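Local coordinates for protein aminotransferase class I and II (Anaerococcus prevotii, PDB 4EMY) that binds pyridoxal 5'-phosphate and, as a homodimeric aminotransferase, probably catalyses the transfer of amino groups between amino acids and keto acids, at residues A[23-27]-A[374-380]; A[81-87]-A[306-310]; A[118-124]-A[141-147]. One frame throughout, in Å; residues are numbered along the deposited sequence.

Contact 1 of 3, residues A[23-27]-A[374-380]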
loop_
_atom_site.group_PDB
_atom_site.type_symbol
_atom_site.label_atom_id
_atom_site.label_comp_id
_atom_site.label_asym_id
_atom_site.label_seq_id
_atom_site.Cartn_x
_atom_site.Cartn_y
_atom_site.Cartn_z
ATOM N N ILE A 23 10.148 3.734 23.171
ATOM C CA ILE A 23 11.594 3.700 23.389
ATOM C C ILE A 23 12.250 4.778 22.536
ATOM O O ILE A 23 13.115 5.515 23.005
ATOM C CB ILE A 23 12.213 2.316 23.050
ATOM C CG1 ILE A 23 11.518 1.162 23.805
ATOM C CG2 ILE A 23 13.721 2.308 23.291
ATOM C CD1 ILE A 23 11.510 1.249 25.321
ATOM N N ASN A 24 11.803 4.881 21.292
ATOM C CA ASN A 24 12.353 5.842 20.354
ATOM C C ASN A 24 12.061 7.301 20.709
ATOM O O ASN A 24 12.920 8.170 20.531
ATOM C CB ASN A 24 11.873 5.537 18.945
ATOM C CG ASN A 24 12.699 6.238 17.899
ATOM O OD1 ASN A 24 13.880 5.938 17.722
ATOM N ND2 ASN A 24 12.088 7.183 17.205
ATOM N N ASN A 25 10.848 7.567 21.197
ATOM C CA ASN A 25 10.515 8.880 21.739
ATOM C C ASN A 25 11.442 9.223 22.908
ATOM O O ASN A 25 12.037 10.305 22.937
ATOM C CB ASN A 25 9.049 8.943 22.183
ATOM C CG ASN A 25 8.079 9.123 21.018
ATOM O OD1 ASN A 25 8.406 9.736 19.993
ATOM N ND2 ASN A 25 6.863 8.605 21.185
ATOM N N LYS A 26 11.582 8.286 23.851
ATOM C CA LYS A 26 12.464 8.467 25.007
ATOM C C LYS A 26 13.889 8.865 24.613
ATOM O O LYS A 26 14.483 9.754 25.231
ATOM C CB LYS A 26 12.493 7.213 25.876
ATOM C CG LYS A 26 11.269 7.019 26.746
ATOM C CD LYS A 26 11.490 5.842 27.678
ATOM C CE LYS A 26 10.184 5.205 28.119
ATOM N NZ LYS A 26 10.432 3.997 28.954
ATOM N N ALA A 27 14.421 8.208 23.583
ATOM C CA ALA A 27 15.761 8.494 23.083
ATOM C C ALA A 27 15.878 9.922 22.564
ATOM O O ALA A 27 16.847 10.623 22.870
ATOM C CB ALA A 27 16.147 7.505 22.000
ATOM N N GLU A 374 18.367 2.485 30.240
ATOM C CA GLU A 374 17.743 3.753 29.887
ATOM C C GLU A 374 18.164 4.869 30.831
ATOM O O GLU A 374 18.305 6.017 30.410
ATOM C CB GLU A 374 16.221 3.613 29.824
ATOM C CG GLU A 374 15.750 2.936 28.545
ATOM C CD GLU A 374 14.252 2.694 28.496
ATOM O OE1 GLU A 374 13.508 3.362 29.254
ATOM O OE2 GLU A 374 13.820 1.835 27.685
ATOM N N LYS A 375 18.386 4.515 32.097
ATOM C CA LYS A 375 18.936 5.442 33.090
ATOM C C LYS A 375 20.294 5.991 32.660
ATOM O O LYS A 375 20.689 7.074 33.087
ATOM C CB LYS A 375 19.066 4.766 34.458
ATOM C CG LYS A 375 17.764 4.651 35.230
ATOM C CD LYS A 375 17.956 3.899 36.541
ATOM C CE LYS A 375 16.848 4.215 37.536
ATOM N NZ LYS A 375 15.485 4.104 36.937
ATOM N N GLU A 376 20.997 5.241 31.814
ATOM C CA GLU A 376 22.292 5.663 31.286
ATOM C C GLU A 376 22.181 6.110 29.835
ATOM O O GLU A 376 23.151 6.033 29.077
ATOM C CB GLU A 376 23.305 4.527 31.388
ATOM C CG GLU A 376 23.812 4.252 32.792
ATOM C CD GLU A 376 24.667 3.002 32.857
ATOM O OE1 GLU A 376 25.195 2.582 31.807
ATOM O OE2 GLU A 376 24.805 2.436 33.959
ATOM N N ASN A 377 20.994 6.576 29.455
ATOM C CA ASN A 377 20.733 7.037 28.094
ATOM C C ASN A 377 21.123 5.998 27.030
ATOM O O ASN A 377 21.644 6.350 25.967
ATOM C CB ASN A 377 21.429 8.381 27.839
ATOM C CG ASN A 377 20.969 9.477 28.792
ATOM O OD1 ASN A 377 19.774 9.629 29.056
ATOM N ND2 ASN A 377 21.918 10.256 29.299
ATOM N N ILE A 378 20.874 4.722 27.340
ATOM C CA ILE A 378 21.137 3.616 26.423
ATOM C C ILE A 378 19.827 2.908 26.076
ATOM O O ILE A 378 19.224 2.220 26.910
ATOM C CB ILE A 378 22.196 2.625 26.963
ATOM C CG1 ILE A 378 23.555 3.320 27.080
ATOM C CG2 ILE A 378 22.341 1.435 26.029
ATOM C CD1 ILE A 378 24.587 2.553 27.879
ATOM N N PHE A 379 19.404 3.081 24.828
ATOM C CA PHE A 379 18.107 2.608 24.379
ATOM C C PHE A 379 18.229 1.445 23.406
ATOM O O PHE A 379 18.952 1.519 22.407
ATOM C CB PHE A 379 17.315 3.760 23.767
ATOM C CG PHE A 379 17.121 4.905 24.708
ATOM C CD1 PHE A 379 18.020 5.964 24.732
ATOM C CD2 PHE A 379 16.055 4.910 25.601
ATOM C CE1 PHE A 379 17.850 7.014 25.617
ATOM C CE2 PHE A 379 15.880 5.957 26.490
ATOM C CZ PHE A 379 16.778 7.011 26.495
ATOM N N THR A 380 17.524 0.366 23.734
ATOM C CA THR A 380 17.485 -0.833 22.912
ATOM C C THR A 380 16.088 -1.424 23.024
ATOM O O THR A 380 15.293 -0.963 23.841
ATOM C CB THR A 380 18.513 -1.866 23.397
ATOM O OG1 THR A 380 18.406 -1.998 24.818
ATOM C CG2 THR A 380 19.932 -1.441 23.041
#
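A Schellman motif ends helix 366-375 here, and the strand 378-379 that follows is laid against helix 19-34. Asn377, with positive phi (53°), is the C-prime residue of helix 366-375: Asn377 N bonds to Glu374 O at 2.9 Å, and Ile378 N to Leu373 O. The contact joins helix 19-34 to helix 366-375 and strand 378-379, and this strand also pairs in parallel with strand 40-41. Ala27 CA lies over one face of the Phe379 ring, 3.8 Å from its centroid and 18° off the normal, a CH-pi contact. Ala27 CB is 3.7 Å from Phe379 CD1, and Ile23 CG2 is 3.9 Å from Phe379 CB and 3.7 Å from Thr380 O. On the more exposed flank, Lys26 also lends its aliphatic base to the ring, with CB 3.7 Å from Phe379 CE2. Its extended chain, chi2 to chi4 all t, then carries the ammonium to the last part of helix 366-375: Lys26 NZ forms a salt bridge with Glu374 OE1 at 3.2 Å.

Contact 2 of 3, residues A[81-87]-A[306-310]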
loop_
_atom_site.group_PDB
_atom_site.type_symbol
_atom_site.label_atom_id
_atom_site.label_comp_id
_atom_site.label_asym_id
_atom_site.label_seq_id
_atom_site.Cartn_x
_atom_site.Cartn_y
_atom_site.Cartn_z
ATOM N N GLU A 81 6.040 -1.594 -13.301
ATOM C CA GLU A 81 6.610 -1.372 -14.632
ATOM C C GLU A 81 7.275 -2.641 -15.162
ATOM O O GLU A 81 7.970 -3.348 -14.422
ATOM C CB GLU A 81 7.626 -0.225 -14.595
ATOM C CG GLU A 81 7.022 1.177 -14.546
ATOM C CD GLU A 81 6.389 1.624 -15.862
ATOM O OE1 GLU A 81 6.721 1.055 -16.926
ATOM O OE2 GLU A 81 5.552 2.553 -15.839
ATOM N N LYS A 82 7.044 -2.923 -16.443
ATOM C CA LYS A 82 7.577 -4.115 -17.105
ATOM C C LYS A 82 9.075 -4.282 -16.829
ATOM O O LYS A 82 9.523 -5.381 -16.490
ATOM C CB LYS A 82 7.274 -4.042 -18.607
ATOM C CG LYS A 82 8.060 -4.971 -19.525
ATOM C CD LYS A 82 8.442 -4.224 -20.807
ATOM C CE LYS A 82 8.950 -5.144 -21.911
ATOM N NZ LYS A 82 7.842 -5.939 -22.515
ATOM N N ASP A 83 9.829 -3.184 -16.933
ATOM C CA ASP A 83 11.267 -3.196 -16.676
ATOM C C ASP A 83 11.640 -3.322 -15.201
ATOM O O ASP A 83 12.590 -4.026 -14.866
ATOM C CB ASP A 83 11.922 -1.966 -17.289
ATOM C CG ASP A 83 12.070 -2.073 -18.798
ATOM O OD1 ASP A 83 12.800 -1.230 -19.368
ATOM O OD2 ASP A 83 11.467 -2.993 -19.412
ATOM N N TYR A 84 10.904 -2.636 -14.328
ATOM C CA TYR A 84 11.039 -2.821 -12.873
ATOM C C TYR A 84 10.946 -4.297 -12.472
ATOM O O TYR A 84 11.835 -4.804 -11.790
ATOM C CB TYR A 84 9.986 -2.002 -12.113
ATOM C CG TYR A 84 9.955 -2.186 -10.597
ATOM C CD1 TYR A 84 10.724 -1.369 -9.760
ATOM C CD2 TYR A 84 9.128 -3.152 -9.998
ATOM C CE1 TYR A 84 10.682 -1.514 -8.379
ATOM C CE2 TYR A 84 9.082 -3.309 -8.620
ATOM C CZ TYR A 84 9.859 -2.492 -7.815
ATOM O OH TYR A 84 9.820 -2.633 -6.441
ATOM N N ARG A 85 9.887 -4.981 -12.903
ATOM C CA ARG A 85 9.722 -6.409 -12.602
ATOM C C ARG A 85 10.936 -7.221 -13.061
ATOM O O ARG A 85 11.465 -8.041 -12.303
ATOM C CB ARG A 85 8.440 -6.967 -13.222
ATOM C CG ARG A 85 7.180 -6.272 -12.752
ATOM C CD ARG A 85 6.006 -6.627 -13.630
ATOM N NE ARG A 85 5.527 -7.975 -13.345
ATOM C CZ ARG A 85 4.534 -8.574 -13.995
ATOM N NH1 ARG A 85 3.911 -7.952 -14.982
ATOM N NH2 ARG A 85 4.167 -9.797 -13.659
ATOM N N LYS A 86 11.379 -6.982 -14.289
ATOM C CA LYS A 86 12.553 -7.661 -14.817
ATOM C C LYS A 86 13.813 -7.346 -13.988
ATOM O O LYS A 86 14.524 -8.262 -13.573
ATOM C CB LYS A 86 12.761 -7.291 -16.290
ATOM C CG LYS A 86 13.802 -8.134 -17.010
ATOM C CD LYS A 86 14.364 -7.418 -18.233
ATOM C CE LYS A 86 15.489 -8.210 -18.888
ATOM N NZ LYS A 86 16.744 -8.171 -18.087
ATOM N N ILE A 87 14.071 -6.060 -13.740
ATOM C CA ILE A 87 15.283 -5.628 -13.033
ATOM C C ILE A 87 15.307 -6.063 -11.561
ATOM O O ILE A 87 16.381 -6.288 -11.004
ATOM C CB ILE A 87 15.540 -4.114 -13.208
ATOM C CG1 ILE A 87 15.933 -3.820 -14.660
ATOM C CG2 ILE A 87 16.635 -3.618 -12.274
ATOM C CD1 ILE A 87 15.632 -2.410 -15.113
ATOM N N GLN A 306 10.001 2.903 -8.674
ATOM C CA GLN A 306 10.169 1.886 -9.700
ATOM C C GLN A 306 11.081 2.393 -10.798
ATOM O O GLN A 306 11.967 1.683 -11.257
ATOM C CB GLN A 306 8.820 1.475 -10.280
ATOM C CG GLN A 306 7.901 0.806 -9.279
ATOM C CD GLN A 306 6.610 0.308 -9.900
ATOM O OE1 GLN A 306 6.422 0.351 -11.120
ATOM N NE2 GLN A 306 5.709 -0.184 -9.054
ATOM N N ASN A 307 10.855 3.632 -11.206
ATOM C CA ASN A 307 11.679 4.281 -12.217
ATOM C C ASN A 307 13.115 4.500 -11.749
ATOM O O ASN A 307 14.045 4.444 -12.558
ATOM C CB ASN A 307 11.032 5.588 -12.670
ATOM C CG ASN A 307 9.788 5.355 -13.506
ATOM O OD1 ASN A 307 9.775 4.495 -14.388
ATOM N ND2 ASN A 307 8.733 6.118 -13.233
ATOM N N ILE A 308 13.285 4.722 -10.445
ATOM C CA ILE A 308 14.612 4.835 -9.846
ATOM C C ILE A 308 15.397 3.543 -10.072
ATOM O O ILE A 308 16.533 3.583 -10.554
ATOM C CB ILE A 308 14.561 5.229 -8.347
ATOM C CG1 ILE A 308 14.103 6.685 -8.196
ATOM C CG2 ILE A 308 15.928 5.058 -7.687
ATOM C CD1 ILE A 308 13.795 7.113 -6.775
ATOM N N LEU A 309 14.782 2.402 -9.759
ATOM C CA LEU A 309 15.427 1.105 -9.969
ATOM C C LEU A 309 15.793 0.864 -11.438
ATOM O O LEU A 309 16.865 0.322 -11.736
ATOM C CB LEU A 309 14.553 -0.034 -9.448
ATOM C CG LEU A 309 15.242 -1.388 -9.269
ATOM C CD1 LEU A 309 16.117 -1.373 -8.028
ATOM C CD2 LEU A 309 14.223 -2.511 -9.169
ATOM N N ILE A 310 14.904 1.278 -12.343
ATOM C CA ILE A 310 15.126 1.132 -13.778
ATOM C C ILE A 310 16.335 1.959 -14.210
ATOM O O ILE A 310 17.203 1.471 -14.939
ATOM C CB ILE A 310 13.880 1.551 -14.594
ATOM C CG1 ILE A 310 12.732 0.558 -14.379
ATOM C CG2 ILE A 310 14.209 1.673 -16.079
ATOM C CD1 ILE A 310 11.400 1.025 -14.933
#
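Tyr84, Ile87, Leu309 and Ile310 form the apolar centre of a helix-helix crossing, where the start of helix 82-93 packs on helix 303-311 in the aminotransferase fold. The axes of segments 82-87 and 306-310 approach to 8.8 Å at a crossing angle of 61°, a steep crossing, consistent with a contact of 464 Å² confined to a few residues. Ile87, directed at the other helix, reaches both neighbours: its CG2 is 4.0 Å from Leu309 CG, and its CD1 lies 3.8 Å from Ile310 CA. Leu309 CD2 also meets Tyr84 CD1 at 3.7 Å.

Toward Gln306 the two backbones come closest, with Tyr84 CA and Gln306 CA 5.7 Å apart. The t rotamer of Tyr84 (chi1 176°) lays its ring beside Gln306, whose CG sits over one face, 3.7 Å from the centroid and 16° off the normal, in a CH-pi contact. The Tyr84 side chain also touches Ala106 of strand 101-107, while Tyr84 OH hydrogen-bonds to Gly271 O and Ser270 OG. The Tyr84 side chain is about 9 Å from the bound pyridoxal phosphate, close to the cofactor site without touching it.

At the periphery, Ile310 CD1 is 3.8 Å from Asp83 CB and 4.0 Å from Glu81 CB. Glu81 occupies the N-cap position of its helix, and its carboxylate turns to His303 through OE2. Its backbone amide is taken up across the interface: Glu81 N donates to Gln306 OE1 at 2.9 Å, with a nearly straight N-H...O angle of 167°.

Contact 3 of 3, residues A[118-124]-A[141-147]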
loop_
_atom_site.group_PDB
_atom_site.type_symbol
_atom_site.label_atom_id
_atom_site.label_comp_id
_atom_site.label_asym_id
_atom_site.label_seq_id
_atom_site.Cartn_x
_atom_site.Cartn_y
_atom_site.Cartn_z
ATOM N N ILE A 118 0.950 -14.513 2.488
ATOM C CA ILE A 118 0.157 -15.059 3.584
ATOM C C ILE A 118 -1.337 -15.108 3.253
ATOM O O ILE A 118 -2.044 -16.032 3.677
ATOM C CB ILE A 118 0.365 -14.280 4.896
ATOM C CG1 ILE A 118 1.849 -14.245 5.258
ATOM C CG2 ILE A 118 -0.432 -14.915 6.034
ATOM C CD1 ILE A 118 2.158 -13.459 6.515
ATOM N N PHE A 119 -1.811 -14.123 2.495
ATOM C CA PHE A 119 -3.202 -14.083 2.088
ATOM C C PHE A 119 -3.491 -15.159 1.046
ATOM O O PHE A 119 -4.421 -15.945 1.205
ATOM C CB PHE A 119 -3.561 -12.702 1.550
ATOM C CG PHE A 119 -5.035 -12.493 1.339
ATOM C CD1 PHE A 119 -5.614 -12.714 0.091
ATOM C CD2 PHE A 119 -5.848 -12.067 2.384
ATOM C CE1 PHE A 119 -6.976 -12.525 -0.105
ATOM C CE2 PHE A 119 -7.211 -11.874 2.191
ATOM C CZ PHE A 119 -7.774 -12.102 0.944
ATOM N N SER A 120 -2.670 -15.209 -0.000
ATOM C CA SER A 120 -2.942 -16.059 -1.163
ATOM C C SER A 120 -2.655 -17.549 -0.982
ATOM O O SER A 120 -3.271 -18.374 -1.661
ATOM C CB SER A 120 -2.203 -15.541 -2.395
ATOM O OG SER A 120 -2.777 -14.331 -2.841
ATOM N N TYR A 121 -1.736 -17.891 -0.076
ATOM C CA TYR A 121 -1.270 -19.276 0.053
ATOM C C TYR A 121 -1.563 -19.955 1.390
ATOM O O TYR A 121 -1.219 -21.126 1.598
ATOM C CB TYR A 121 0.200 -19.380 -0.349
ATOM C CG TYR A 121 0.386 -18.992 -1.787
ATOM C CD1 TYR A 121 0.160 -19.908 -2.808
ATOM C CD2 TYR A 121 0.751 -17.690 -2.133
ATOM C CE1 TYR A 121 0.311 -19.546 -4.132
ATOM C CE2 TYR A 121 0.902 -17.316 -3.457
ATOM C CZ TYR A 121 0.683 -18.247 -4.449
ATOM O OH TYR A 121 0.830 -17.880 -5.760
ATOM N N LEU A 122 -2.210 -19.218 2.285
ATOM C CA LEU A 122 -2.807 -19.807 3.478
ATOM C C LEU A 122 -4.257 -19.394 3.543
ATOM O O LEU A 122 -4.595 -18.247 3.248
ATOM C CB LEU A 122 -2.098 -19.338 4.748
ATOM C CG LEU A 122 -0.671 -19.816 5.011
ATOM C CD1 LEU A 122 -0.068 -19.025 6.160
ATOM C CD2 LEU A 122 -0.630 -21.316 5.290
ATOM N N ASP A 123 -5.108 -20.338 3.925
ATOM C CA ASP A 123 -6.497 -20.042 4.214
ATOM C C ASP A 123 -6.629 -19.754 5.720
ATOM O O ASP A 123 -5.670 -19.303 6.349
ATOM C CB ASP A 123 -7.375 -21.213 3.774
ATOM C CG ASP A 123 -8.796 -20.792 3.427
ATOM O OD1 ASP A 123 -9.297 -19.780 3.968
ATOM O OD2 ASP A 123 -9.427 -21.495 2.613
ATOM N N GLU A 124 -7.799 -20.035 6.300
ATOM C CA GLU A 124 -8.123 -19.600 7.663
ATOM C C GLU A 124 -7.513 -20.482 8.751
ATOM O O GLU A 124 -6.909 -19.986 9.699
ATOM C CB GLU A 124 -9.637 -19.482 7.842
ATOM C CG GLU A 124 -10.303 -18.456 6.928
ATOM C CD GLU A 124 -10.685 -17.152 7.624
ATOM O OE1 GLU A 124 -11.186 -17.203 8.771
ATOM O OE2 GLU A 124 -10.519 -16.071 7.007
ATOM N N ILE A 141 -0.066 -9.980 10.752
ATOM C CA ILE A 141 -0.757 -10.274 9.489
ATOM C C ILE A 141 -1.629 -11.523 9.613
ATOM O O ILE A 141 -2.801 -11.494 9.235
ATOM C CB ILE A 141 0.210 -10.370 8.284
ATOM C CG1 ILE A 141 0.869 -9.010 8.026
ATOM C CG2 ILE A 141 -0.524 -10.795 7.020
ATOM C CD1 ILE A 141 2.151 -9.064 7.217
ATOM N N CYS A 142 -1.070 -12.597 10.167
ATOM C CA CYS A 142 -1.834 -13.824 10.423
ATOM C C CYS A 142 -3.099 -13.547 11.220
ATOM O O CYS A 142 -4.155 -14.114 10.942
ATOM C CB CYS A 142 -0.990 -14.849 11.174
ATOM S SG CYS A 142 0.417 -15.476 10.241
ATOM N N GLU A 143 -2.983 -12.667 12.210
ATOM C CA GLU A 143 -4.110 -12.336 13.069
ATOM C C GLU A 143 -5.132 -11.479 12.334
ATOM O O GLU A 143 -6.339 -11.634 12.539
ATOM C CB GLU A 143 -3.635 -11.644 14.343
ATOM C CG GLU A 143 -2.774 -12.530 15.230
ATOM C CD GLU A 143 -2.539 -11.939 16.600
ATOM O OE1 GLU A 143 -1.415 -12.079 17.118
ATOM O OE2 GLU A 143 -3.477 -11.333 17.160
ATOM N N GLU A 144 -4.643 -10.590 11.472
ATOM C CA GLU A 144 -5.518 -9.747 10.663
ATOM C C GLU A 144 -6.359 -10.626 9.735
ATOM O O GLU A 144 -7.578 -10.472 9.663
ATOM C CB GLU A 144 -4.697 -8.711 9.874
ATOM C CG GLU A 144 -5.491 -7.876 8.869
ATOM C CD GLU A 144 -5.634 -6.397 9.233
ATOM O OE1 GLU A 144 -5.542 -6.030 10.429
ATOM O OE2 GLU A 144 -5.857 -5.592 8.300
ATOM N N PHE A 145 -5.703 -11.566 9.061
ATOM C CA PHE A 145 -6.355 -12.399 8.056
ATOM C C PHE A 145 -6.812 -13.760 8.572
ATOM O O PHE A 145 -7.315 -14.578 7.802
ATOM C CB PHE A 145 -5.459 -12.568 6.826
ATOM C CG PHE A 145 -5.102 -11.275 6.157
ATOM C CD1 PHE A 145 -6.068 -10.304 5.921
ATOM C CD2 PHE A 145 -3.797 -11.031 5.752
ATOM C CE1 PHE A 145 -5.731 -9.107 5.309
ATOM C CE2 PHE A 145 -3.456 -9.841 5.132
ATOM C CZ PHE A 145 -4.423 -8.879 4.909
ATOM N N GLY A 146 -6.642 -14.003 9.867
ATOM C CA GLY A 146 -7.144 -15.231 10.477
ATOM C C GLY A 146 -6.340 -16.475 10.156
ATOM O O GLY A 146 -6.797 -17.582 10.389
ATOM N N ARG A 147 -5.143 -16.289 9.610
ATOM C CA ARG A 147 -4.178 -17.374 9.469
ATOM C C ARG A 147 -3.609 -17.724 10.845
ATOM O O ARG A 147 -3.588 -16.892 11.761
ATOM C CB ARG A 147 -3.044 -16.978 8.515
ATOM C CG ARG A 147 -3.385 -17.046 7.034
ATOM C CD ARG A 147 -4.576 -16.171 6.655
ATOM N NE ARG A 147 -4.807 -16.094 5.206
ATOM C CZ ARG A 147 -5.921 -15.629 4.640
ATOM N NH1 ARG A 147 -6.930 -15.203 5.386
ATOM N NH2 ARG A 147 -6.033 -15.595 3.320
#
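Ile141 begins the second segment with its CG2 3.8 Å from Ile118 CD1, and one residue on Cys142 SG touches Ile118 CG2 at 4.3 Å. Glu144 turns to the second subunit, bonding His292 and Ser293 there. Phe145 presents its ring face to the edge of Phe119, a T-shaped pair with centroids 5.2 Å apart and planes at 79°. Gly146, with phi 75°, breaks from the helical path and brings the chain beside Glu124. Arg147 then reaches across to the last part of helix 109-121: NE donates to Ile118 O (3.2 Å) and NH2 to Phe119 O (2.7 Å), while NH1 binds Phe145 O (2.5 Å), so the guanidinium joins two carbonyls of the first segment to one of its own. Leu128 of strand 127-131 packs on Ile118 and Cys142, placing the paired helices on one side of the sheet, an arrangement characteristic of the alpha/beta large domain of fold-type I pyridoxal-phosphate enzymes.

In the fold
All three contacts are largely buried, yet they sit in different regions: their centres are 29 to 40 Å apart and no two touch. No helix or strand is shared: contact 1 joins helix 19-34 to helix 366-375 and strand 378-379, contact 2 helices 82-93 and 303-311, contact 3 helices 109-121 and 137-145. Contacts 2 and 3 meet the seven-stranded sheet at separate places, through strands 101-107 and 127-131 respectively. An aromatic ring takes part in each, but its polar complement changes: a salt bridge at the surface edge of contact 1, an amide-to-side-chain bond in contact 2, and a buried arginine on backbone carbonyls in contact 3. The second subunit touches contact 3 alone.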